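Local coordinates for protein probable zinc protease PqqL (Escherichia coli, PDB 6OFS) that probably cleaves peptides in the periplasm as a zinc-dependent endopeptidase of the M16 family, at residues 640-645 against 712-717; 718-723 against 894-899; 738-743 against 790-795; 745-750 against 888-893; 761-766 against 780-785. All coordinates share one frame; numbering follows the deposited sequence.

In the fold
All five contacts lie in the C-terminal third of the chain, in and around the five-stranded mixed sheet 721-728, 896-904, 733-742, 792-801, 779-787, away from the zinc site. Interaction 1 comes first along the chain and joins the end of helix 629-641 to the linker leading into edge strand 721-728. Interaction 2 pairs that strand with 896-904 and closes a loop in which interactions 3 to 5 are nested. Centres of interactions 1 to 3 lie 12 to 13 Å apart, and Arg716 bonds Asp792 between 1 and 3. Interactions 4 and 5 share helix 749-771, their centres about 17 Å apart. Interactions 2 to 5 build one alpha/beta unit; interaction 1 joins it to helix 629-641.

Interaction 1 of 5, residues 640-645 against 712-717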
# COMPACT_ATOMS: atom_id res chain seq x y z
N THR A 640 17.11 -32.36 15.49
CA THR A 640 17.78 -33.42 16.23
C THR A 640 19.17 -32.95 16.69
O THR A 640 19.53 -33.13 17.85
CB THR A 640 17.76 -34.74 15.41
OG1 THR A 640 16.41 -35.18 15.28
CG2 THR A 640 18.59 -35.84 16.05
N ARG A 641 19.94 -32.34 15.77
CA ARG A 641 21.26 -31.74 15.98
C ARG A 641 21.23 -30.60 17.02
O ARG A 641 22.25 -30.34 17.68
CB ARG A 641 21.74 -31.14 14.66
CG ARG A 641 22.39 -32.11 13.71
CD ARG A 641 23.13 -31.33 12.65
NE ARG A 641 22.22 -30.77 11.66
CZ ARG A 641 22.47 -29.67 10.95
NH1 ARG A 641 23.61 -29.00 11.12
NH2 ARG A 641 21.58 -29.23 10.06
N TYR A 642 20.11 -29.86 17.11
CA TYR A 642 19.97 -28.75 18.04
C TYR A 642 18.85 -28.98 19.05
O TYR A 642 17.95 -29.79 18.82
CB TYR A 642 19.75 -27.41 17.29
CG TYR A 642 20.82 -27.09 16.26
CD1 TYR A 642 22.05 -26.57 16.64
CD2 TYR A 642 20.59 -27.31 14.90
CE1 TYR A 642 23.03 -26.27 15.69
CE2 TYR A 642 21.56 -27.02 13.94
CZ TYR A 642 22.78 -26.50 14.34
OH TYR A 642 23.73 -26.19 13.41
N ALA A 643 18.94 -28.28 20.18
CA ALA A 643 17.96 -28.29 21.26
C ALA A 643 17.58 -26.81 21.42
O ALA A 643 17.99 -26.14 22.38
CB ALA A 643 18.59 -28.86 22.52
N ASP A 644 16.87 -26.29 20.40
CA ASP A 644 16.47 -24.88 20.32
C ASP A 644 15.05 -24.79 19.77
O ASP A 644 14.73 -25.43 18.77
CB ASP A 644 17.44 -24.12 19.38
CG ASP A 644 17.68 -22.66 19.73
OD1 ASP A 644 16.73 -21.86 19.64
OD2 ASP A 644 18.84 -22.31 20.06
N ASP A 645 14.20 -23.97 20.41
CA ASP A 645 12.81 -23.75 19.99
C ASP A 645 12.73 -23.16 18.59
O ASP A 645 11.76 -23.41 17.87
CB ASP A 645 12.07 -22.83 20.99
CG ASP A 645 11.37 -23.55 22.14
OD1 ASP A 645 10.67 -24.56 21.87
OD2 ASP A 645 11.50 -23.09 23.30
N LYS A 712 22.30 -14.97 18.90
CA LYS A 712 22.58 -16.12 19.74
C LYS A 712 22.64 -17.32 18.80
O LYS A 712 21.67 -17.56 18.06
CB LYS A 712 21.47 -16.35 20.80
CG LYS A 712 21.48 -15.36 21.97
CD LYS A 712 22.58 -15.66 23.00
CE LYS A 712 22.75 -14.55 24.00
NZ LYS A 712 21.68 -14.58 25.04
N PRO A 713 23.78 -18.05 18.73
CA PRO A 713 23.80 -19.23 17.83
C PRO A 713 22.85 -20.28 18.39
O PRO A 713 22.55 -20.26 19.59
CB PRO A 713 25.26 -19.72 17.90
CG PRO A 713 26.01 -18.69 18.69
CD PRO A 713 25.02 -17.94 19.51
N LEU A 714 22.36 -21.18 17.52
CA LEU A 714 21.47 -22.25 17.96
C LEU A 714 22.14 -23.09 19.04
O LEU A 714 23.34 -23.35 18.96
CB LEU A 714 21.04 -23.15 16.78
CG LEU A 714 20.25 -22.50 15.65
CD1 LEU A 714 20.21 -23.43 14.45
CD2 LEU A 714 18.84 -22.11 16.08
N THR A 715 21.38 -23.46 20.08
CA THR A 715 21.85 -24.30 21.17
C THR A 715 22.02 -25.69 20.57
O THR A 715 21.05 -26.23 20.04
CB THR A 715 20.83 -24.30 22.34
OG1 THR A 715 20.75 -22.98 22.89
CG2 THR A 715 21.16 -25.31 23.45
N ARG A 716 23.23 -26.23 20.61
CA ARG A 716 23.52 -27.56 20.08
C ARG A 716 23.03 -28.62 21.05
O ARG A 716 23.10 -28.39 22.26
CB ARG A 716 25.01 -27.72 19.81
CG ARG A 716 25.46 -27.10 18.49
CD ARG A 716 25.87 -25.65 18.63
NE ARG A 716 26.59 -25.20 17.44
CZ ARG A 716 26.17 -24.24 16.62
NH1 ARG A 716 25.02 -23.62 16.84
NH2 ARG A 716 26.91 -23.89 15.57
N ALA A 717 22.50 -29.76 20.54
CA ALA A 717 22.04 -30.89 21.36
C ALA A 717 23.24 -31.50 22.08
O ALA A 717 24.27 -31.76 21.46
CB ALA A 717 21.35 -31.93 20.49
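Tyr642, the first residue beyond helix 629-641, forms a single backbone bridge with Arg716 (CA to CA 4.3 Å), flanked by bonds from Ala717 N to Arg641 O and from Ala643 N to Thr715 O. With CG beside the backbone N (chi1 -54°), the Tyr642 ring lies across Leu714, whose CD1 sits 3.8 Å from the ring centroid and only 8° off the normal, a CH-pi contact over the face. Arg716 runs alongside the same ring and in the same direction, its NH1 3.5 Å from Tyr642 CE1 in an oblique approach. That NH1 is also turned back onto its own segment, donating to Leu714 O at 2.7 Å, nearly in the guanidinium plane. NE and NH2 form salt bridges with Asp792 and Asp787 respectively, which fixes the rotation of the group beside the tyrosine. Beyond the bridge, Asp644 OD2 takes the Thr715 N-H through its anti lone pair, at 2.8 Å and an almost straight 171°; the Thr715 OG1 bond to the same oxygen is weak. Asp644 OD1 pairs with Arg646. The carboxylate thus appears to take the place a main-chain acceptor would have, and the contact combines directional polar bonds with one aromatic-aliphatic face to hold the linker against the helix end.

Interaction 2 of 5, residues 718-723 against 894-899; sequences TDNASV and PVNTYT
Asn896, which with Val895 faces Arg740 in a classic beta bulge just where the strand begins, makes the first strong contact, its amide nitrogen reaching across to two acceptors of 718-723. Its CG lies anti to the carbonyl carbon, beside the backbone N (chi1 -78°), which carries the amide over to them. ND2 gives one hydrogen to Asn720 OD1 at 2.8 Å, in the plane of that carbonyl, and the other to Thr718 O at 3.2 Å, where the donor stands above the carbonyl plane. Both acceptors lie close to the amide plane of Asn896, although the two asparagine amides are themselves turned 63° apart. Its OD1 accepts from Arg740 NH1, engaging both ends of the amide, which probably fixes its rotation. Replacing Asn896 by alanine removes the amide and is likely to leave Thr718 O without its donor, Arg740 NH1 without this acceptor, and Asn720 OD1 with Thr897 N alone of its two donors. Thr897 N donates to Asn720 OD1 at 3.0 Å from above its carbonyl plane. From here the segments run as parallel strands, 7° apart in direction and 4.7 Å between axes, and edge strand 721-728 joins 896-904 in the mixed sheet of this M16-type unit. Tyr898 is bridged with Ala721, and its ring brings CE1 edge-on to Asp719 O at 3.6 Å, while its hydroxyl bonds Ala717 O. Thr899, bridged with Ser722, carries the ladder on: its N donates to Ala721 O nearly along the C=O axis (2.8 Å), and its O receives Val723 N.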
# COMPACT_ATOMS: atom_id res chain seq x y z
N THR A 718 23.12 -31.65 23.39
CA THR A 718 24.16 -32.17 24.28
C THR A 718 24.32 -33.69 24.12
O THR A 718 25.40 -34.20 24.39
CB THR A 718 23.90 -31.69 25.75
OG1 THR A 718 24.75 -32.38 26.66
CG2 THR A 718 22.44 -31.83 26.19
N ASP A 719 23.29 -34.41 23.68
CA ASP A 719 23.37 -35.86 23.49
C ASP A 719 23.28 -36.26 22.04
O ASP A 719 22.56 -35.62 21.25
CB ASP A 719 22.26 -36.60 24.26
CG ASP A 719 22.44 -36.55 25.77
OD1 ASP A 719 23.43 -37.15 26.27
OD2 ASP A 719 21.58 -35.92 26.45
N ASN A 720 23.99 -37.35 21.69
CA ASN A 720 24.03 -37.97 20.37
C ASN A 720 22.68 -38.58 20.06
O ASN A 720 21.94 -38.96 20.98
CB ASN A 720 25.05 -39.10 20.38
CG ASN A 720 26.49 -38.68 20.32
OD1 ASN A 720 26.84 -37.51 20.50
ND2 ASN A 720 27.35 -39.64 20.06
N ALA A 721 22.38 -38.73 18.76
CA ALA A 721 21.14 -39.37 18.31
C ALA A 721 21.38 -40.15 17.03
O ALA A 721 22.13 -39.71 16.18
CB ALA A 721 20.04 -38.34 18.12
N SER A 722 20.78 -41.34 16.94
CA SER A 722 20.87 -42.22 15.79
C SER A 722 19.44 -42.58 15.42
O SER A 722 18.87 -43.54 15.94
CB SER A 722 21.70 -43.46 16.11
OG SER A 722 23.03 -43.06 16.43
N VAL A 723 18.84 -41.72 14.58
CA VAL A 723 17.46 -41.81 14.15
C VAL A 723 17.30 -42.57 12.84
O VAL A 723 18.15 -42.47 11.95
CB VAL A 723 16.85 -40.39 14.05
CG1 VAL A 723 15.32 -40.43 13.96
CG2 VAL A 723 17.29 -39.50 15.21
N PRO A 894 35.16 -36.02 18.09
CA PRO A 894 33.91 -35.26 18.18
C PRO A 894 33.30 -35.20 19.57
O PRO A 894 33.33 -36.17 20.33
CB PRO A 894 32.95 -36.01 17.24
CG PRO A 894 33.77 -37.02 16.52
CD PRO A 894 34.97 -37.29 17.36
N VAL A 895 32.71 -34.04 19.88
CA VAL A 895 31.97 -33.76 21.10
C VAL A 895 30.56 -34.40 20.95
O VAL A 895 29.96 -34.81 21.93
CB VAL A 895 31.96 -32.23 21.42
CG1 VAL A 895 31.41 -31.39 20.27
CG2 VAL A 895 31.24 -31.90 22.74
N ASN A 896 30.06 -34.52 19.69
CA ASN A 896 28.77 -35.14 19.35
C ASN A 896 28.70 -35.71 17.94
O ASN A 896 29.27 -35.14 17.02
CB ASN A 896 27.64 -34.14 19.52
CG ASN A 896 27.19 -33.89 20.94
OD1 ASN A 896 27.28 -32.77 21.46
ND2 ASN A 896 26.67 -34.91 21.59
N THR A 897 27.94 -36.80 17.77
CA THR A 897 27.65 -37.40 16.46
C THR A 897 26.13 -37.59 16.31
O THR A 897 25.50 -38.22 17.16
CB THR A 897 28.44 -38.69 16.15
OG1 THR A 897 27.93 -39.77 16.92
CG2 THR A 897 29.95 -38.54 16.33
N TYR A 898 25.55 -37.02 15.25
CA TYR A 898 24.12 -37.16 14.97
C TYR A 898 23.95 -37.92 13.65
O TYR A 898 24.53 -37.54 12.62
CB TYR A 898 23.38 -35.81 14.97
CG TYR A 898 23.85 -34.84 16.04
CD1 TYR A 898 23.32 -34.89 17.33
CD2 TYR A 898 24.81 -33.87 15.76
CE1 TYR A 898 23.76 -34.00 18.32
CE2 TYR A 898 25.22 -32.96 16.73
CZ TYR A 898 24.68 -33.02 18.00
OH TYR A 898 25.12 -32.12 18.94
N THR A 899 23.20 -39.03 13.71
CA THR A 899 22.98 -39.91 12.57
C THR A 899 21.52 -40.00 12.22
O THR A 899 20.67 -40.11 13.11
CB THR A 899 23.65 -41.26 12.82
OG1 THR A 899 24.99 -40.99 13.26
CG2 THR A 899 23.70 -42.14 11.56

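Interaction 3 of 5, residues 738-743 against 790-795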
# COMPACT_ATOMS: atom_id res chain seq x y z
N TRP A 738 26.45 -36.36 10.98
CA TRP A 738 27.06 -35.10 11.40
C TRP A 738 27.95 -35.38 12.58
O TRP A 738 27.55 -36.03 13.53
CB TRP A 738 26.02 -34.08 11.83
CG TRP A 738 25.36 -33.32 10.71
CD1 TRP A 738 25.75 -32.12 10.20
CD2 TRP A 738 24.11 -33.64 10.10
NE1 TRP A 738 24.82 -31.68 9.28
CE2 TRP A 738 23.80 -32.59 9.20
CE3 TRP A 738 23.19 -34.69 10.25
CZ2 TRP A 738 22.65 -32.61 8.40
CZ3 TRP A 738 22.04 -34.70 9.47
CH2 TRP A 738 21.79 -33.67 8.55
N LYS A 739 29.17 -34.88 12.50
CA LYS A 739 30.17 -34.99 13.55
C LYS A 739 30.47 -33.55 13.92
O LYS A 739 30.69 -32.73 13.03
CB LYS A 739 31.40 -35.74 13.05
CG LYS A 739 31.24 -37.24 13.17
CD LYS A 739 32.45 -38.02 12.66
CE LYS A 739 32.28 -39.52 12.73
NZ LYS A 739 32.17 -40.03 14.13
N ARG A 740 30.36 -33.23 15.22
CA ARG A 740 30.58 -31.88 15.75
C ARG A 740 31.85 -31.85 16.57
O ARG A 740 32.07 -32.72 17.41
CB ARG A 740 29.38 -31.39 16.56
CG ARG A 740 28.90 -30.02 16.12
CD ARG A 740 27.91 -29.44 17.10
NE ARG A 740 28.60 -28.92 18.29
CZ ARG A 740 28.44 -29.39 19.52
NH1 ARG A 740 27.59 -30.38 19.75
NH2 ARG A 740 29.11 -28.86 20.53
N TYR A 741 32.69 -30.85 16.29
CA TYR A 741 33.99 -30.67 16.92
C TYR A 741 34.05 -29.28 17.55
O TYR A 741 33.68 -28.31 16.89
CB TYR A 741 35.09 -30.82 15.85
CG TYR A 741 35.07 -32.14 15.11
CD1 TYR A 741 34.36 -32.29 13.91
CD2 TYR A 741 35.78 -33.24 15.59
CE1 TYR A 741 34.35 -33.51 13.23
CE2 TYR A 741 35.77 -34.46 14.91
CZ TYR A 741 35.04 -34.59 13.74
OH TYR A 741 35.06 -35.80 13.07
N ASP A 742 34.50 -29.16 18.81
CA ASP A 742 34.65 -27.85 19.45
C ASP A 742 35.99 -27.25 19.04
O ASP A 742 36.96 -27.99 18.86
CB ASP A 742 34.52 -27.92 20.98
CG ASP A 742 33.10 -27.80 21.55
OD1 ASP A 742 32.21 -27.30 20.83
OD2 ASP A 742 32.90 -28.18 22.73
N SER A 743 36.04 -25.93 18.85
CA SER A 743 37.27 -25.23 18.49
C SER A 743 37.78 -24.55 19.75
O SER A 743 37.12 -23.63 20.26
CB SER A 743 37.02 -24.19 17.39
OG SER A 743 36.23 -24.70 16.33
N ALA A 790 29.82 -19.90 17.50
CA ALA A 790 29.52 -21.07 18.31
C ALA A 790 30.80 -21.78 18.74
O ALA A 790 30.77 -22.59 19.68
CB ALA A 790 28.65 -22.03 17.54
N LYS A 791 31.93 -21.46 18.06
CA LYS A 791 33.28 -21.99 18.28
C LYS A 791 33.30 -23.50 18.04
O LYS A 791 33.85 -24.25 18.85
CB LYS A 791 33.87 -21.59 19.66
CG LYS A 791 33.86 -20.08 19.94
CD LYS A 791 33.91 -19.78 21.44
CE LYS A 791 33.34 -18.41 21.74
NZ LYS A 791 33.26 -18.14 23.21
N ASP A 792 32.68 -23.94 16.94
CA ASP A 792 32.65 -25.35 16.56
C ASP A 792 32.73 -25.56 15.05
O ASP A 792 32.41 -24.66 14.27
CB ASP A 792 31.44 -26.09 17.17
CG ASP A 792 30.07 -25.50 16.91
OD1 ASP A 792 29.75 -25.23 15.73
OD2 ASP A 792 29.31 -25.34 17.87
N ILE A 793 33.17 -26.77 14.65
CA ILE A 793 33.27 -27.24 13.28
C ILE A 793 32.30 -28.42 13.14
O ILE A 793 32.12 -29.20 14.07
CB ILE A 793 34.74 -27.65 12.93
CG1 ILE A 793 35.73 -26.49 13.14
CG2 ILE A 793 34.85 -28.21 11.50
CD1 ILE A 793 36.99 -26.89 13.84
N SER A 794 31.66 -28.53 11.98
CA SER A 794 30.74 -29.62 11.71
C SER A 794 31.17 -30.34 10.44
O SER A 794 31.64 -29.72 9.48
CB SER A 794 29.31 -29.12 11.58
OG SER A 794 28.39 -30.10 12.04
N HIS A 795 31.06 -31.67 10.46
CA HIS A 795 31.40 -32.46 9.31
C HIS A 795 30.23 -33.29 8.95
O HIS A 795 29.85 -34.19 9.69
CB HIS A 795 32.65 -33.32 9.55
CG HIS A 795 32.97 -34.18 8.36
ND1 HIS A 795 32.54 -35.49 8.28
CD2 HIS A 795 33.59 -33.85 7.20
CE1 HIS A 795 32.94 -35.93 7.10
NE2 HIS A 795 33.58 -34.98 6.41
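Lys739 and His795 exchange both of their backbone bonds, as do Tyr741 and Ile793, so the antiparallel ladder is fully satisfied at its hydrogen-bonded pairs. Three of these four bonds lie in the plane of the accepting carbonyl; Lys739 N, reaching His795 O at 3.0 Å, is tilted from it. A fifth bond, Ser743 N to Lys791 O at 2.8 Å, comes from above the carbonyl plane, where the pairing is leaving the strand. Between them, at the non-hydrogen-bonded pairs, CA-H groups approach carbonyls, as Arg740 CA does at Ile793 O (3.5 Å).

On the face carrying Arg740, Asp742 and Asp792, charges form a network. Asp792 holds CG between its backbone N and carbonyl carbon (chi1 54°), on the side of Arg740, and Arg740 NE meets Asp792 OD2 in a long salt bridge of 3.7 Å, with guanidinium and carboxylate 69° apart. Arg740 NH2 makes a weak bond to Asp742 OD1. The stronger partners lie beyond: Arg740 NH1 donates to Asn896 OD1, and Asp792 OD2 is bridged by Arg716. The two aspartates stand 4.6 Å apart between Asp742 OD1 and Asp792 OD2, and the arginines probably offset their repulsion. On the other face Tyr741 CE1 lies 4.1 Å from His795 CB, which is at the ring edge, the two side chains side by side. His795 NE2 is bonded to Ser782 OG.

Both are interior strands of the sheet: 896-904 borders 733-742, 779-787 borders 792-801, and helix 749-771 packs on the His795 face through Asn759 and Leu762.

Interaction 4 of 5, residues 745-750 against 888-893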
# COMPACT_ATOMS: atom_id res chain seq x y z
N THR A 745 40.56 -22.77 20.11
CA THR A 745 40.99 -21.49 19.54
C THR A 745 40.17 -21.22 18.26
O THR A 745 39.78 -22.19 17.60
CB THR A 745 42.50 -21.54 19.21
OG1 THR A 745 42.83 -22.81 18.66
CG2 THR A 745 43.38 -21.26 20.42
N PRO A 746 39.88 -19.95 17.87
CA PRO A 746 39.08 -19.71 16.64
C PRO A 746 39.76 -20.15 15.34
O PRO A 746 40.99 -20.08 15.23
CB PRO A 746 38.84 -18.19 16.65
CG PRO A 746 39.14 -17.76 18.06
CD PRO A 746 40.23 -18.67 18.52
N VAL A 747 38.96 -20.61 14.37
CA VAL A 747 39.50 -21.05 13.09
C VAL A 747 39.85 -19.82 12.25
O VAL A 747 38.96 -19.12 11.76
CB VAL A 747 38.60 -22.07 12.33
CG1 VAL A 747 39.26 -22.51 11.02
CG2 VAL A 747 38.28 -23.28 13.19
N ASN A 748 41.16 -19.55 12.12
CA ASN A 748 41.69 -18.46 11.31
C ASN A 748 41.88 -18.95 9.87
O ASN A 748 41.69 -20.14 9.59
CB ASN A 748 42.99 -17.90 11.90
CG ASN A 748 44.11 -18.90 12.15
OD1 ASN A 748 44.08 -20.06 11.71
ND2 ASN A 748 45.14 -18.45 12.86
N LEU A 749 42.23 -18.02 8.95
CA LEU A 749 42.45 -18.29 7.51
C LEU A 749 43.44 -19.48 7.24
O LEU A 749 43.07 -20.33 6.44
CB LEU A 749 42.85 -17.01 6.76
CG LEU A 749 42.89 -17.08 5.23
CD1 LEU A 749 41.51 -17.19 4.62
CD2 LEU A 749 43.61 -15.89 4.66
N PRO A 750 44.63 -19.61 7.92
CA PRO A 750 45.49 -20.78 7.64
C PRO A 750 44.85 -22.13 7.97
O PRO A 750 44.95 -23.04 7.15
CB PRO A 750 46.73 -20.55 8.52
CG PRO A 750 46.65 -19.15 8.97
CD PRO A 750 45.24 -18.72 8.93
N LYS A 888 44.80 -33.07 13.25
CA LYS A 888 44.93 -33.79 14.52
C LYS A 888 44.42 -32.94 15.69
O LYS A 888 43.93 -33.48 16.68
CB LYS A 888 46.40 -34.19 14.75
CG LYS A 888 46.55 -35.58 15.34
CD LYS A 888 47.97 -36.11 15.22
CE LYS A 888 48.02 -37.61 15.40
NZ LYS A 888 47.55 -38.34 14.19
N GLN A 889 44.49 -31.60 15.55
CA GLN A 889 44.06 -30.64 16.57
C GLN A 889 42.59 -30.25 16.49
O GLN A 889 41.99 -29.99 17.53
CB GLN A 889 44.93 -29.38 16.50
CG GLN A 889 45.13 -28.68 17.84
CD GLN A 889 45.92 -27.40 17.66
OE1 GLN A 889 45.35 -26.31 17.56
NE2 GLN A 889 47.24 -27.52 17.62
N TYR A 890 42.00 -30.17 15.28
CA TYR A 890 40.62 -29.73 15.09
C TYR A 890 39.62 -30.81 14.60
O TYR A 890 38.43 -30.52 14.49
CB TYR A 890 40.57 -28.52 14.14
CG TYR A 890 41.14 -27.23 14.69
CD1 TYR A 890 40.31 -26.22 15.17
CD2 TYR A 890 42.51 -26.98 14.64
CE1 TYR A 890 40.82 -25.01 15.62
CE2 TYR A 890 43.04 -25.77 15.11
CZ TYR A 890 42.19 -24.79 15.59
OH TYR A 890 42.72 -23.60 16.04
N LEU A 891 40.09 -32.04 14.26
CA LEU A 891 39.19 -33.09 13.74
C LEU A 891 39.40 -34.48 14.35
O LEU A 891 38.82 -35.46 13.85
CB LEU A 891 39.28 -33.17 12.19
CG LEU A 891 38.78 -31.97 11.36
CD1 LEU A 891 39.04 -32.19 9.90
CD2 LEU A 891 37.28 -31.71 11.57
N SER A 892 40.19 -34.57 15.44
CA SER A 892 40.49 -35.85 16.08
C SER A 892 39.30 -36.50 16.82
O SER A 892 38.99 -37.67 16.54
CB SER A 892 41.70 -35.74 17.00
OG SER A 892 42.77 -36.56 16.57
N HIS A 893 38.64 -35.78 17.75
CA HIS A 893 37.56 -36.38 18.53
C HIS A 893 36.30 -35.52 18.63
O HIS A 893 36.34 -34.44 19.24
CB HIS A 893 38.02 -36.79 19.95
CG HIS A 893 39.20 -37.71 19.97
ND1 HIS A 893 40.43 -37.29 20.43
CD2 HIS A 893 39.30 -39.00 19.57
CE1 HIS A 893 41.24 -38.33 20.30
NE2 HIS A 893 40.60 -39.39 19.81
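Tyr890 and Thr745 meet hydroxyl to hydroxyl, with Thr745 OG1 2.7 Å from Tyr890 OH in a hydrogen bond whose donor could be either group. Their side chains cross at about a right angle. The geometry at Thr745 depends on its first torsion: OG1 occupies the position between the backbone N and the carbonyl carbon (chi1 40°), which aims it at the phenol. The carbonyl of the same residue lies in the plane of the Tyr890 ring, at its edge, with Thr745 O 3.6 Å from Tyr890 CE1. Val747 approaches differently. It slides past the ring in the opposite direction, and Val747 CG2 comes obliquely to 3.9 Å from Tyr890 CE1, an apolar contact beside the polar one. A leucine in place of Tyr890 would probably leave the Thr745 hydroxyl without this partner and open a gap beside Val747.

The area buried between the segments is small, 145 Å², and the rest of the tyrosine's surroundings come from other elements. Tyr890 is the last residue of helix 880-890, its side chain also touching Thr751 of helix 749-771 and Ile793 of strand 792-801. Val747, just ahead of helix 749-771, also meets Ile793, and Asn748 at the N-cap bonds Thr751; the contact thereby joins two helix ends over one strand of the sheet.

Interaction 5 of 5, residues 761-766 against 780-785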
# COMPACT_ATOMS: atom_id res chain seq x y z
N ALA A 761 40.78 -34.16 0.01
CA ALA A 761 41.40 -35.48 0.04
C ALA A 761 40.44 -36.52 0.59
O ALA A 761 40.34 -37.62 0.04
CB ALA A 761 42.66 -35.44 0.90
N LEU A 762 39.72 -36.16 1.67
CA LEU A 762 38.74 -37.01 2.34
C LEU A 762 37.59 -37.35 1.41
O LEU A 762 37.23 -38.52 1.30
CB LEU A 762 38.25 -36.35 3.65
CG LEU A 762 37.16 -37.08 4.44
CD1 LEU A 762 37.60 -38.49 4.85
CD2 LEU A 762 36.76 -36.29 5.66
N ALA A 763 37.04 -36.34 0.72
CA ALA A 763 35.93 -36.50 -0.23
C ALA A 763 36.34 -37.39 -1.41
O ALA A 763 35.48 -38.04 -2.02
CB ALA A 763 35.46 -35.14 -0.72
N LYS A 764 37.65 -37.42 -1.74
CA LYS A 764 38.21 -38.25 -2.81
C LYS A 764 38.12 -39.74 -2.41
O LYS A 764 37.47 -40.51 -3.11
CB LYS A 764 39.65 -37.82 -3.15
CG LYS A 764 40.29 -38.60 -4.30
CD LYS A 764 41.66 -38.04 -4.74
CE LYS A 764 42.83 -38.55 -3.93
NZ LYS A 764 44.11 -37.96 -4.39
N ASP A 765 38.71 -40.11 -1.24
CA ASP A 765 38.70 -41.47 -0.70
C ASP A 765 37.28 -42.01 -0.55
O ASP A 765 37.06 -43.20 -0.74
CB ASP A 765 39.41 -41.53 0.67
CG ASP A 765 40.90 -41.22 0.70
OD1 ASP A 765 41.48 -40.92 -0.38
OD2 ASP A 765 41.50 -41.30 1.80
N LEU A 766 36.31 -41.13 -0.20
CA LEU A 766 34.91 -41.50 -0.06
C LEU A 766 34.25 -41.80 -1.42
O LEU A 766 33.49 -42.76 -1.52
CB LEU A 766 34.13 -40.46 0.75
CG LEU A 766 34.40 -40.45 2.26
CD1 LEU A 766 34.03 -39.11 2.88
CD2 LEU A 766 33.66 -41.58 2.98
N VAL A 780 27.57 -39.65 -2.95
CA VAL A 780 28.28 -39.44 -1.68
C VAL A 780 28.71 -37.98 -1.57
O VAL A 780 28.97 -37.32 -2.59
CB VAL A 780 29.42 -40.46 -1.41
CG1 VAL A 780 30.69 -40.14 -2.21
CG2 VAL A 780 29.71 -40.58 0.09
N SER A 781 28.74 -37.47 -0.34
CA SER A 781 29.11 -36.11 -0.03
C SER A 781 29.93 -36.04 1.25
O SER A 781 29.74 -36.84 2.18
CB SER A 781 27.88 -35.23 0.08
OG SER A 781 28.29 -33.88 -0.08
N SER A 782 30.87 -35.09 1.27
CA SER A 782 31.75 -34.82 2.40
C SER A 782 31.92 -33.31 2.46
O SER A 782 32.66 -32.74 1.65
CB SER A 782 33.10 -35.52 2.22
OG SER A 782 33.93 -35.33 3.35
N ARG A 783 31.14 -32.67 3.34
CA ARG A 783 31.10 -31.21 3.51
C ARG A 783 31.57 -30.84 4.90
O ARG A 783 31.32 -31.56 5.87
CB ARG A 783 29.67 -30.67 3.29
CG ARG A 783 29.03 -31.06 1.96
CD ARG A 783 27.58 -30.59 1.88
NE ARG A 783 26.91 -31.08 0.67
CZ ARG A 783 25.81 -31.82 0.66
NH1 ARG A 783 25.23 -32.17 1.81
NH2 ARG A 783 25.27 -32.21 -0.48
N LEU A 784 32.23 -29.68 5.00
CA LEU A 784 32.77 -29.18 6.26
C LEU A 784 32.35 -27.73 6.51
O LEU A 784 32.69 -26.85 5.73
CB LEU A 784 34.30 -29.31 6.23
CG LEU A 784 35.02 -29.17 7.56
CD1 LEU A 784 34.97 -30.49 8.34
CD2 LEU A 784 36.45 -28.73 7.34
N SER A 785 31.59 -27.51 7.58
CA SER A 785 31.08 -26.21 7.99
C SER A 785 31.82 -25.68 9.25
O SER A 785 32.09 -26.46 10.16
CB SER A 785 29.58 -26.33 8.27
OG SER A 785 29.01 -25.14 8.79
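Ser782 sits at the middle of the contact, its CB 3.8 Å from Ala763 CB and also 3.8 Å from Leu766 CD1. One turn of the helix thus presents a methyl and a leucine branch to the same small side chain. The serine hydroxyl faces a third partner: Leu762 CD2 comes to 3.8 Å of Ser782 OG, and within 761-766 the oxygen meets only leucine carbon. Two residues earlier in the strand, Val780 turns a methyl onto the helix backbone, with CG1 3.9 Å from Leu766 O, and Leu766 CB and Val780 CG2 meet loosely at 4.5 Å.

The torsions explain this division of labour. OG of Ser782 stands opposite the backbone N (chi1 -176°), which sends it toward Leu762, while Leu766 has CG beside its own backbone N (chi1 -74°), carrying CD1 across to the serine. Since every link across these segments is van der Waals, the polar hold on Ser782 comes from the second shell: its OG is hydrogen-bonded with Asn759 ND2 of the same helix, which probably helps to fix the hydroxyl among the leucine methyls. Leu762 also touches His795, as well as Met817 and Arg820 of helix 806-823.

Helix 749-771 and strand 779-787 run almost antiparallel at this place, 165° between their directions and 8.0 Å apart at closest axis approach. The strand is an edge of the five-stranded mixed sheet, and a helix lying along such a sheet is the layered alpha/beta architecture of M16 peptidase domains, here in a region that matches the M16 inactive-domain family.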